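Local coordinates for protein Afp3 (PDB 6RBN) that probably forms the contractile sheath around the inner tube of the anti-feeding prophage, a phage-tail-like injection system, at residues T110-N121 against L266-V277; A26-R35 against T154-Y165. All coordinates share one frame; numbering follows the deposited sequence.

Contact 1 (T110-N121 against L266-V277); sequences TASVALRLYFQN and LSLPPSALIAGV
The carboxamide of Asn121 meets the facing helix through ND2, 3.4 Å from Leu273 CG, the two side chains passing at a slant, while OD1 accepts a hydrogen bond from the backbone N of Asn297. Helix 111-120 and the first turns (271-277) of helix 271-284 run in nearly the same direction, 21° apart with axes 7.7 Å from each other, and small residues make this closeness possible. Ala114 CB meets Ala272 CB at 3.8 Å, and Gly276, which has no side chain, lets its CA come within 4.8 Å of Asn121 CA. Between these points lies Tyr118. With its CG anti to the backbone N (chi1 173°) the ring reaches along the neighbouring helix and turns an edge to it; Ala272 O lies in the ring plane, 3.4 Å from Tyr118 CD1. Toward the helix start, strand 266-268 takes over. Leu268 divides its methyls, CD1 resting on Leu117 CD1 at 3.7 Å and CD2 against Thr110 CB at the same distance. Leu117 CD1 also reaches Leu273 CD1, so one methyl joins strand to helix. Helix 111-120 is thus seated against a part of the tail sheath subtilisin-like domain. With no hydrogen bond established between the segments, the close helix spacing depends on shape: alanine and glycine at the near points, leucine methyls filling the wider end toward the strand.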
loop_
_atom_site.group_PDB
_atom_site.type_symbol
_atom_site.label_atom_id
_atom_site.label_comp_id
_atom_site.label_asym_id
_atom_site.label_seq_id
_atom_site.Cartn_x
_atom_site.Cartn_y
_atom_site.Cartn_z
ATOM N N THR D 110 -16.311 64.231 -50.587
ATOM C CA THR D 110 -16.673 63.852 -49.227
ATOM C C THR D 110 -16.459 62.372 -48.941
ATOM O O THR D 110 -16.795 61.913 -47.843
ATOM C CB THR D 110 -18.134 64.213 -48.947
ATOM O OG1 THR D 110 -18.979 63.535 -49.882
ATOM C CG2 THR D 110 -18.364 65.712 -49.048
ATOM N N ALA D 111 -15.922 61.609 -49.891
ATOM C CA ALA D 111 -15.729 60.183 -49.665
ATOM C C ALA D 111 -14.534 59.904 -48.768
ATOM O O ALA D 111 -14.561 58.946 -47.988
ATOM C CB ALA D 111 -15.564 59.454 -50.997
ATOM N N SER D 112 -13.484 60.717 -48.856
ATOM C CA SER D 112 -12.344 60.555 -47.969
ATOM C C SER D 112 -12.610 61.098 -46.574
ATOM O O SER D 112 -11.978 60.645 -45.616
ATOM C CB SER D 112 -11.114 61.242 -48.559
ATOM O OG SER D 112 -10.010 61.134 -47.683
ATOM N N VAL D 113 -13.522 62.062 -46.444
ATOM C CA VAL D 113 -13.889 62.575 -45.129
ATOM C C VAL D 113 -14.742 61.555 -44.388
ATOM O O VAL D 113 -14.624 61.404 -43.165
ATOM C CB VAL D 113 -14.607 63.932 -45.290
ATOM C CG1 VAL D 113 -15.039 64.507 -43.951
ATOM C CG2 VAL D 113 -13.713 64.917 -46.019
ATOM N N ALA D 114 -15.579 60.809 -45.112
ATOM C CA ALA D 114 -16.477 59.848 -44.479
ATOM C C ALA D 114 -15.730 58.641 -43.927
ATOM O O ALA D 114 -16.204 58.011 -42.977
ATOM C CB ALA D 114 -17.550 59.401 -45.469
ATOM N N LEU D 115 -14.568 58.300 -44.491
ATOM C CA LEU D 115 -13.800 57.202 -43.916
ATOM C C LEU D 115 -13.005 57.613 -42.692
ATOM O O LEU D 115 -12.752 56.770 -41.829
ATOM C CB LEU D 115 -12.842 56.589 -44.930
ATOM C CG LEU D 115 -13.479 55.666 -45.951
ATOM C CD1 LEU D 115 -12.396 55.085 -46.795
ATOM C CD2 LEU D 115 -14.232 54.575 -45.239
ATOM N N ARG D 116 -12.579 58.872 -42.604
ATOM C CA ARG D 116 -11.897 59.317 -41.395
ATOM C C ARG D 116 -12.846 59.309 -40.203
ATOM O O ARG D 116 -12.456 58.922 -39.098
ATOM C CB ARG D 116 -11.273 60.692 -41.625
ATOM C CG ARG D 116 -10.649 61.296 -40.390
ATOM C CD ARG D 116 -9.732 62.452 -40.697
ATOM N NE ARG D 116 -8.466 61.975 -41.243
ATOM C CZ ARG D 116 -7.514 62.762 -41.729
ATOM N NH1 ARG D 116 -6.395 62.231 -42.200
ATOM N NH2 ARG D 116 -7.678 64.077 -41.745
ATOM N N LEU D 117 -14.113 59.638 -40.424
ATOM C CA LEU D 117 -15.094 59.511 -39.356
ATOM C C LEU D 117 -15.463 58.063 -39.073
ATOM O O LEU D 117 -16.024 57.781 -38.012
ATOM C CB LEU D 117 -16.339 60.305 -39.708
ATOM C CG LEU D 117 -16.068 61.798 -39.804
ATOM C CD1 LEU D 117 -17.302 62.461 -40.312
ATOM C CD2 LEU D 117 -15.675 62.351 -38.451
ATOM N N TYR D 118 -15.171 57.146 -39.994
ATOM C CA TYR D 118 -15.383 55.729 -39.719
ATOM C C TYR D 118 -14.338 55.194 -38.750
ATOM O O TYR D 118 -14.669 54.477 -37.800
ATOM C CB TYR D 118 -15.376 54.929 -41.021
ATOM C CG TYR D 118 -15.431 53.436 -40.809
ATOM C CD1 TYR D 118 -16.591 52.821 -40.367
ATOM C CD2 TYR D 118 -14.321 52.642 -41.055
ATOM C CE1 TYR D 118 -16.640 51.457 -40.173
ATOM C CE2 TYR D 118 -14.361 51.284 -40.862
ATOM C CZ TYR D 118 -15.520 50.698 -40.423
ATOM O OH TYR D 118 -15.563 49.342 -40.229
ATOM N N PHE D 119 -13.065 55.527 -38.971
ATOM C CA PHE D 119 -12.019 54.979 -38.116
ATOM C C PHE D 119 -11.941 55.715 -36.781
ATOM O O PHE D 119 -11.403 55.180 -35.806
ATOM C CB PHE D 119 -10.672 55.013 -38.831
ATOM C CG PHE D 119 -10.576 54.076 -39.996
ATOM C CD1 PHE D 119 -10.421 52.718 -39.796
ATOM C CD2 PHE D 119 -10.598 54.554 -41.290
ATOM C CE1 PHE D 119 -10.326 51.854 -40.862
ATOM C CE2 PHE D 119 -10.502 53.695 -42.362
ATOM C CZ PHE D 119 -10.366 52.344 -42.145
ATOM N N GLN D 120 -12.465 56.942 -36.716
ATOM C CA GLN D 120 -12.540 57.634 -35.431
ATOM C C GLN D 120 -13.621 57.049 -34.533
ATOM O O GLN D 120 -13.558 57.206 -33.311
ATOM C CB GLN D 120 -12.795 59.127 -35.628
ATOM C CG GLN D 120 -11.603 59.906 -36.131
ATOM C CD GLN D 120 -11.921 61.367 -36.365
ATOM O OE1 GLN D 120 -13.048 61.807 -36.152
ATOM N NE2 GLN D 120 -10.932 62.121 -36.823
ATOM N N ASN D 121 -14.615 56.388 -35.112
ATOM C CA ASN D 121 -15.728 55.836 -34.359
ATOM C C ASN D 121 -15.625 54.330 -34.164
ATOM O O ASN D 121 -16.602 53.709 -33.741
ATOM C CB ASN D 121 -17.041 56.177 -35.057
ATOM C CG ASN D 121 -17.395 57.636 -34.937
ATOM O OD1 ASN D 121 -17.318 58.215 -33.862
ATOM N ND2 ASN D 121 -17.762 58.246 -36.049
ATOM N N LEU D 266 -19.646 70.854 -44.318
ATOM C CA LEU D 266 -20.195 69.871 -45.236
ATOM C C LEU D 266 -21.043 68.858 -44.480
ATOM O O LEU D 266 -20.680 68.416 -43.388
ATOM C CB LEU D 266 -19.068 69.187 -46.019
ATOM C CG LEU D 266 -17.910 68.478 -45.307
ATOM C CD1 LEU D 266 -18.163 66.998 -45.092
ATOM C CD2 LEU D 266 -16.616 68.688 -46.065
ATOM N N SER D 267 -22.187 68.510 -45.060
ATOM C CA SER D 267 -23.150 67.619 -44.429
ATOM C C SER D 267 -22.974 66.213 -44.986
ATOM O O SER D 267 -23.062 66.008 -46.201
ATOM C CB SER D 267 -24.578 68.110 -44.657
ATOM O OG SER D 267 -24.927 68.024 -46.025
ATOM N N LEU D 268 -22.733 65.259 -44.104
ATOM C CA LEU D 268 -22.540 63.873 -44.477
ATOM C C LEU D 268 -23.737 63.026 -44.080
ATOM O O LEU D 268 -24.364 63.286 -43.047
ATOM C CB LEU D 268 -21.286 63.295 -43.816
ATOM C CG LEU D 268 -19.980 63.798 -44.404
ATOM C CD1 LEU D 268 -18.797 63.298 -43.615
ATOM C CD2 LEU D 268 -19.898 63.321 -45.824
ATOM N N PRO D 269 -24.084 62.023 -44.878
ATOM C CA PRO D 269 -25.035 61.019 -44.425
ATOM C C PRO D 269 -24.417 60.171 -43.331
ATOM O O PRO D 269 -23.219 59.855 -43.381
ATOM C CB PRO D 269 -25.310 60.201 -45.692
ATOM C CG PRO D 269 -24.106 60.378 -46.515
ATOM C CD PRO D 269 -23.632 61.769 -46.255
ATOM N N PRO D 270 -25.192 59.789 -42.316
ATOM C CA PRO D 270 -24.602 59.230 -41.096
ATOM C C PRO D 270 -24.170 57.775 -41.187
ATOM O O PRO D 270 -23.702 57.242 -40.180
ATOM C CB PRO D 270 -25.741 59.391 -40.077
ATOM C CG PRO D 270 -26.967 59.316 -40.887
ATOM C CD PRO D 270 -26.650 59.958 -42.198
ATOM N N SER D 271 -24.280 57.118 -42.347
ATOM C CA SER D 271 -24.032 55.678 -42.420
ATOM C C SER D 271 -22.565 55.319 -42.240
ATOM O O SER D 271 -22.257 54.205 -41.806
ATOM C CB SER D 271 -24.535 55.119 -43.743
ATOM O OG SER D 271 -25.942 55.139 -43.790
ATOM N N ALA D 272 -21.649 56.229 -42.569
ATOM C CA ALA D 272 -20.232 55.952 -42.356
ATOM C C ALA D 272 -19.882 55.996 -40.876
ATOM O O ALA D 272 -18.926 55.351 -40.431
ATOM C CB ALA D 272 -19.380 56.945 -43.140
ATOM N N LEU D 273 -20.644 56.761 -40.094
ATOM C CA LEU D 273 -20.378 56.849 -38.664
ATOM C C LEU D 273 -21.061 55.719 -37.907
ATOM O O LEU D 273 -20.511 55.198 -36.934
ATOM C CB LEU D 273 -20.833 58.203 -38.119
ATOM C CG LEU D 273 -19.980 59.456 -38.333
ATOM C CD1 LEU D 273 -20.112 60.023 -39.736
ATOM C CD2 LEU D 273 -20.341 60.501 -37.300
ATOM N N ILE D 274 -22.268 55.338 -38.334
ATOM C CA ILE D 274 -23.007 54.284 -37.645
ATOM C C ILE D 274 -22.371 52.924 -37.913
ATOM O O ILE D 274 -22.389 52.029 -37.060
ATOM C CB ILE D 274 -24.494 54.332 -38.048
ATOM C CG1 ILE D 274 -25.084 55.698 -37.712
ATOM C CG2 ILE D 274 -25.307 53.294 -37.317
ATOM C CD1 ILE D 274 -25.016 56.056 -36.251
ATOM N N ALA D 275 -21.752 52.763 -39.086
ATOM C CA ALA D 275 -20.977 51.554 -39.353
ATOM C C ALA D 275 -19.747 51.482 -38.458
ATOM O O ALA D 275 -19.253 50.391 -38.157
ATOM C CB ALA D 275 -20.573 51.500 -40.823
ATOM N N GLY D 276 -19.240 52.637 -38.027
ATOM C CA GLY D 276 -18.174 52.643 -37.045
ATOM C C GLY D 276 -18.646 52.233 -35.664
ATOM O O GLY D 276 -17.973 51.465 -34.975
ATOM N N VAL D 277 -19.816 52.723 -35.243
ATOM C CA VAL D 277 -20.240 52.485 -33.867
ATOM C C VAL D 277 -20.830 51.093 -33.703
ATOM O O VAL D 277 -21.072 50.650 -32.575
ATOM C CB VAL D 277 -21.235 53.562 -33.392
ATOM C CG1 VAL D 277 -20.669 54.948 -33.617
ATOM C CG2 VAL D 277 -22.588 53.381 -34.038
#

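Contact 2 (A26-R35 against T154-Y165); sequences ATAVPLFVAR and TLLASPDPDETY
Residues 29-34 and 154-160 travel side by side in the same direction, Val29 level with Thr154, Pro30 with Leu155 and Val33 with Ser158, the first chain entering a strand at Leu31 and the second remaining irregular. Val29 O gathers two backbone donors, Thr154 N at 2.9 Å and Leu155 N at 3.3 Å, and farther on the N-H of Leu31 makes only weak bonds to the carbonyls of Leu155 and Leu156. Thr154 strengthens the beginning of the pairing. Its chi1 of 62° sets OG1 between the backbone N and the carbonyl carbon, where it accepts a nearly straight bond from Val29 N (2.7 Å) and donates to Thr27 O, approaching from above that carbonyl's plane. Midway, the Phe32 side chain crosses Pro159 at about a right angle, Phe32 CD1 lying 3.6 Å from Pro159 CG. At the far end the extended Arg35 chain carries its guanidinium over a face of the Tyr165 ring, an off-centre cation-pi pair with planes 38° apart. Arg35 NH1 forms a salt bridge to Asp160 OD2 at 2.8 Å, a weakly angled bond, since NH1 lies close to both carboxylate oxygens and the planes are 51° apart; Asp162 adds a longer bridge. Asp160 OD2 also receives Asp162 N, closing an Asx turn just before helix 163-172. Strand 31-34 pairs in parallel with strand 127-130, at the edge of a three-stranded mixed sheet within this chain, and Tyr165 OH is bonded to Leu131 O. Phe32 packs on helices 111-120 and 271-284, whereas Val33 and Ser158 rest on helix 163-172.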
loop_
_atom_site.group_PDB
_atom_site.type_symbol
_atom_site.label_atom_id
_atom_site.label_comp_id
_atom_site.label_asym_id
_atom_site.label_seq_id
_atom_site.Cartn_x
_atom_site.Cartn_y
_atom_site.Cartn_z
ATOM N N ALA D 26 -15.151 41.214 -36.159
ATOM C CA ALA D 26 -15.544 40.216 -37.137
ATOM C C ALA D 26 -17.024 40.248 -37.476
ATOM O O ALA D 26 -17.448 39.523 -38.384
ATOM C CB ALA D 26 -15.179 38.808 -36.643
ATOM N N THR D 27 -17.821 41.057 -36.784
ATOM C CA THR D 27 -19.254 41.109 -37.009
ATOM C C THR D 27 -19.708 42.369 -37.728
ATOM O O THR D 27 -20.873 42.444 -38.129
ATOM C CB THR D 27 -20.000 41.000 -35.675
ATOM O OG1 THR D 27 -19.633 42.097 -34.835
ATOM C CG2 THR D 27 -19.648 39.702 -34.977
ATOM N N ALA D 28 -18.829 43.354 -37.900
ATOM C CA ALA D 28 -19.172 44.601 -38.586
ATOM C C ALA D 28 -18.053 44.896 -39.580
ATOM O O ALA D 28 -17.079 45.576 -39.249
ATOM C CB ALA D 28 -19.365 45.739 -37.598
ATOM N N VAL D 29 -18.193 44.373 -40.791
ATOM C CA VAL D 29 -17.267 44.628 -41.883
ATOM C C VAL D 29 -18.059 45.233 -43.036
ATOM O O VAL D 29 -18.764 44.526 -43.759
ATOM C CB VAL D 29 -16.537 43.345 -42.322
ATOM C CG1 VAL D 29 -15.583 43.639 -43.457
ATOM C CG2 VAL D 29 -15.794 42.715 -41.159
ATOM N N PRO D 30 -17.983 46.545 -43.231
ATOM C CA PRO D 30 -18.842 47.216 -44.205
ATOM C C PRO D 30 -18.229 47.307 -45.600
ATOM O O PRO D 30 -17.056 47.010 -45.818
ATOM C CB PRO D 30 -19.003 48.613 -43.598
ATOM C CG PRO D 30 -17.749 48.819 -42.858
ATOM C CD PRO D 30 -17.336 47.500 -42.319
ATOM N N LEU D 31 -19.066 47.737 -46.550
ATOM C CA LEU D 31 -18.676 47.937 -47.949
ATOM C C LEU D 31 -19.138 49.327 -48.385
ATOM O O LEU D 31 -20.246 49.501 -48.901
ATOM C CB LEU D 31 -19.259 46.851 -48.844
ATOM C CG LEU D 31 -18.936 46.964 -50.340
ATOM C CD1 LEU D 31 -17.467 46.814 -50.613
ATOM C CD2 LEU D 31 -19.741 45.982 -51.132
ATOM N N PHE D 32 -18.285 50.324 -48.205
ATOM C CA PHE D 32 -18.672 51.693 -48.511
ATOM C C PHE D 32 -18.643 51.917 -50.018
ATOM O O PHE D 32 -17.579 51.866 -50.641
ATOM C CB PHE D 32 -17.754 52.678 -47.800
ATOM C CG PHE D 32 -17.814 52.582 -46.313
ATOM C CD1 PHE D 32 -18.911 53.057 -45.623
ATOM C CD2 PHE D 32 -16.770 52.034 -45.602
ATOM C CE1 PHE D 32 -18.974 52.970 -44.257
ATOM C CE2 PHE D 32 -16.826 51.957 -44.236
ATOM C CZ PHE D 32 -17.932 52.421 -43.564
ATOM N N VAL D 33 -19.812 52.161 -50.598
ATOM C CA VAL D 33 -19.945 52.471 -52.015
ATOM C C VAL D 33 -20.057 53.986 -52.119
ATOM O O VAL D 33 -21.102 54.569 -51.819
ATOM C CB VAL D 33 -21.152 51.768 -52.640
ATOM C CG1 VAL D 33 -21.293 52.157 -54.096
ATOM C CG2 VAL D 33 -21.017 50.268 -52.501
ATOM N N ALA D 34 -18.972 54.636 -52.532
ATOM C CA ALA D 34 -18.951 56.085 -52.656
ATOM C C ALA D 34 -17.999 56.463 -53.784
ATOM O O ALA D 34 -17.494 55.601 -54.508
ATOM C CB ALA D 34 -18.561 56.736 -51.326
ATOM N N ARG D 35 -17.752 57.762 -53.928
ATOM C CA ARG D 35 -16.922 58.279 -55.017
ATOM C C ARG D 35 -15.465 58.352 -54.566
ATOM O O ARG D 35 -14.900 59.418 -54.320
ATOM C CB ARG D 35 -17.428 59.641 -55.470
ATOM C CG ARG D 35 -18.787 59.626 -56.131
ATOM C CD ARG D 35 -19.163 61.019 -56.601
ATOM N NE ARG D 35 -20.437 61.045 -57.313
ATOM C CZ ARG D 35 -21.613 61.275 -56.736
ATOM N NH1 ARG D 35 -21.679 61.504 -55.433
ATOM N NH2 ARG D 35 -22.719 61.280 -57.464
ATOM N N THR D 154 -20.485 42.157 -43.989
ATOM C CA THR D 154 -21.677 42.092 -43.149
ATOM C C THR D 154 -22.586 43.302 -43.309
ATOM O O THR D 154 -23.804 43.146 -43.405
ATOM C CB THR D 154 -21.276 41.943 -41.675
ATOM O OG1 THR D 154 -20.516 43.086 -41.271
ATOM C CG2 THR D 154 -20.438 40.702 -41.477
ATOM N N LEU D 155 -22.028 44.507 -43.333
ATOM C CA LEU D 155 -22.785 45.743 -43.479
ATOM C C LEU D 155 -22.587 46.310 -44.878
ATOM O O LEU D 155 -21.594 46.015 -45.547
ATOM C CB LEU D 155 -22.339 46.767 -42.436
ATOM C CG LEU D 155 -22.556 46.403 -40.969
ATOM C CD1 LEU D 155 -21.877 47.420 -40.084
ATOM C CD2 LEU D 155 -24.032 46.325 -40.652
ATOM N N LEU D 156 -23.554 47.104 -45.344
ATOM C CA LEU D 156 -23.413 47.758 -46.644
ATOM C C LEU D 156 -23.098 49.238 -46.521
ATOM O O LEU D 156 -21.947 49.622 -46.725
ATOM C CB LEU D 156 -24.673 47.501 -47.468
ATOM C CG LEU D 156 -24.878 46.005 -47.739
ATOM C CD1 LEU D 156 -26.203 45.730 -48.424
ATOM C CD2 LEU D 156 -23.731 45.438 -48.553
ATOM N N ALA D 157 -24.053 50.079 -46.095
ATOM C CA ALA D 157 -23.837 51.464 -45.633
ATOM C C ALA D 157 -23.090 52.358 -46.638
ATOM O O ALA D 157 -21.942 52.720 -46.419
ATOM C CB ALA D 157 -23.097 51.468 -44.292
ATOM N N SER D 158 -23.747 52.700 -47.749
ATOM C CA SER D 158 -23.113 53.563 -48.762
ATOM C C SER D 158 -23.110 55.031 -48.332
ATOM O O SER D 158 -24.185 55.632 -48.216
ATOM C CB SER D 158 -23.826 53.432 -50.096
ATOM O OG SER D 158 -25.118 54.006 -50.037
ATOM N N PRO D 159 -21.928 55.658 -48.107
ATOM C CA PRO D 159 -21.829 57.019 -47.523
ATOM C C PRO D 159 -21.736 58.166 -48.527
ATOM O O PRO D 159 -20.701 58.833 -48.671
ATOM C CB PRO D 159 -20.554 56.907 -46.688
ATOM C CG PRO D 159 -19.685 56.009 -47.520
ATOM C CD PRO D 159 -20.601 55.033 -48.219
ATOM N N ASP D 160 -22.825 58.469 -49.227
ATOM C CA ASP D 160 -22.697 59.505 -50.243
ATOM C C ASP D 160 -23.751 60.588 -50.048
ATOM O O ASP D 160 -24.912 60.278 -49.766
ATOM C CB ASP D 160 -22.821 58.895 -51.637
ATOM C CG ASP D 160 -22.421 59.855 -52.730
ATOM O OD1 ASP D 160 -21.210 60.107 -52.885
ATOM O OD2 ASP D 160 -23.315 60.359 -53.437
ATOM N N PRO D 161 -23.380 61.866 -50.185
ATOM C CA PRO D 161 -24.350 62.939 -49.907
ATOM C C PRO D 161 -25.404 63.127 -50.984
ATOM O O PRO D 161 -26.420 63.774 -50.709
ATOM C CB PRO D 161 -23.465 64.182 -49.782
ATOM C CG PRO D 161 -22.277 63.869 -50.600
ATOM C CD PRO D 161 -22.034 62.405 -50.429
ATOM N N ASP D 162 -25.202 62.605 -52.190
ATOM C CA ASP D 162 -26.209 62.740 -53.236
ATOM C C ASP D 162 -27.383 61.811 -52.948
ATOM O O ASP D 162 -27.214 60.727 -52.386
ATOM C CB ASP D 162 -25.599 62.428 -54.601
ATOM C CG ASP D 162 -26.473 62.875 -55.761
ATOM O OD1 ASP D 162 -27.550 63.463 -55.529
ATOM O OD2 ASP D 162 -26.081 62.627 -56.919
ATOM N N GLU D 163 -28.581 62.244 -53.340
ATOM C CA GLU D 163 -29.784 61.483 -53.020
ATOM C C GLU D 163 -30.076 60.431 -54.082
ATOM O O GLU D 163 -30.424 59.294 -53.749
ATOM C CB GLU D 163 -30.969 62.437 -52.866
ATOM C CG GLU D 163 -32.203 61.844 -52.197
ATOM C CD GLU D 163 -33.161 61.174 -53.163
ATOM O OE1 GLU D 163 -33.186 61.569 -54.348
ATOM O OE2 GLU D 163 -33.893 60.258 -52.734
ATOM N N THR D 164 -29.958 60.791 -55.360
ATOM C CA THR D 164 -30.209 59.843 -56.435
ATOM C C THR D 164 -29.075 58.843 -56.611
ATOM O O THR D 164 -29.273 57.815 -57.264
ATOM C CB THR D 164 -30.437 60.583 -57.750
ATOM O OG1 THR D 164 -29.275 61.356 -58.071
ATOM C CG2 THR D 164 -31.638 61.507 -57.637
ATOM N N TYR D 165 -27.898 59.133 -56.056
ATOM C CA TYR D 165 -26.801 58.174 -56.078
ATOM C C TYR D 165 -27.109 56.982 -55.184
ATOM O O TYR D 165 -26.853 55.834 -55.559
ATOM C CB TYR D 165 -25.516 58.862 -55.623
ATOM C CG TYR D 165 -24.246 58.048 -55.727
ATOM C CD1 TYR D 165 -23.523 57.998 -56.908
ATOM C CD2 TYR D 165 -23.774 57.328 -54.644
ATOM C CE1 TYR D 165 -22.356 57.264 -56.996
ATOM C CE2 TYR D 165 -22.616 56.594 -54.720
ATOM C CZ TYR D 165 -21.914 56.563 -55.896
ATOM O OH TYR D 165 -20.761 55.823 -55.962
#

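Contacts 1 and 2 are neighbouring parts of one buried region, their centres about 10 Å apart, and together they illustrate how chemistry follows the elements being joined. Contact 1 seats helix against helix and strand through apolar surfaces; contact 2, where extended chains meet, relies on backbone bonds reinforced by a threonine hydroxyl. Both are mostly buried, and the centre of contact 2 lies nearer that of the chain (about 9 Å against 13 Å), even though its charged Arg35-Asp162 end is partly exposed. The rings of Phe32 and Tyr118 meet edge-to-face between the two, and Tyr118 OH lies 3.3 Å from Pro30 CD. No neighbouring subunit touches either contact.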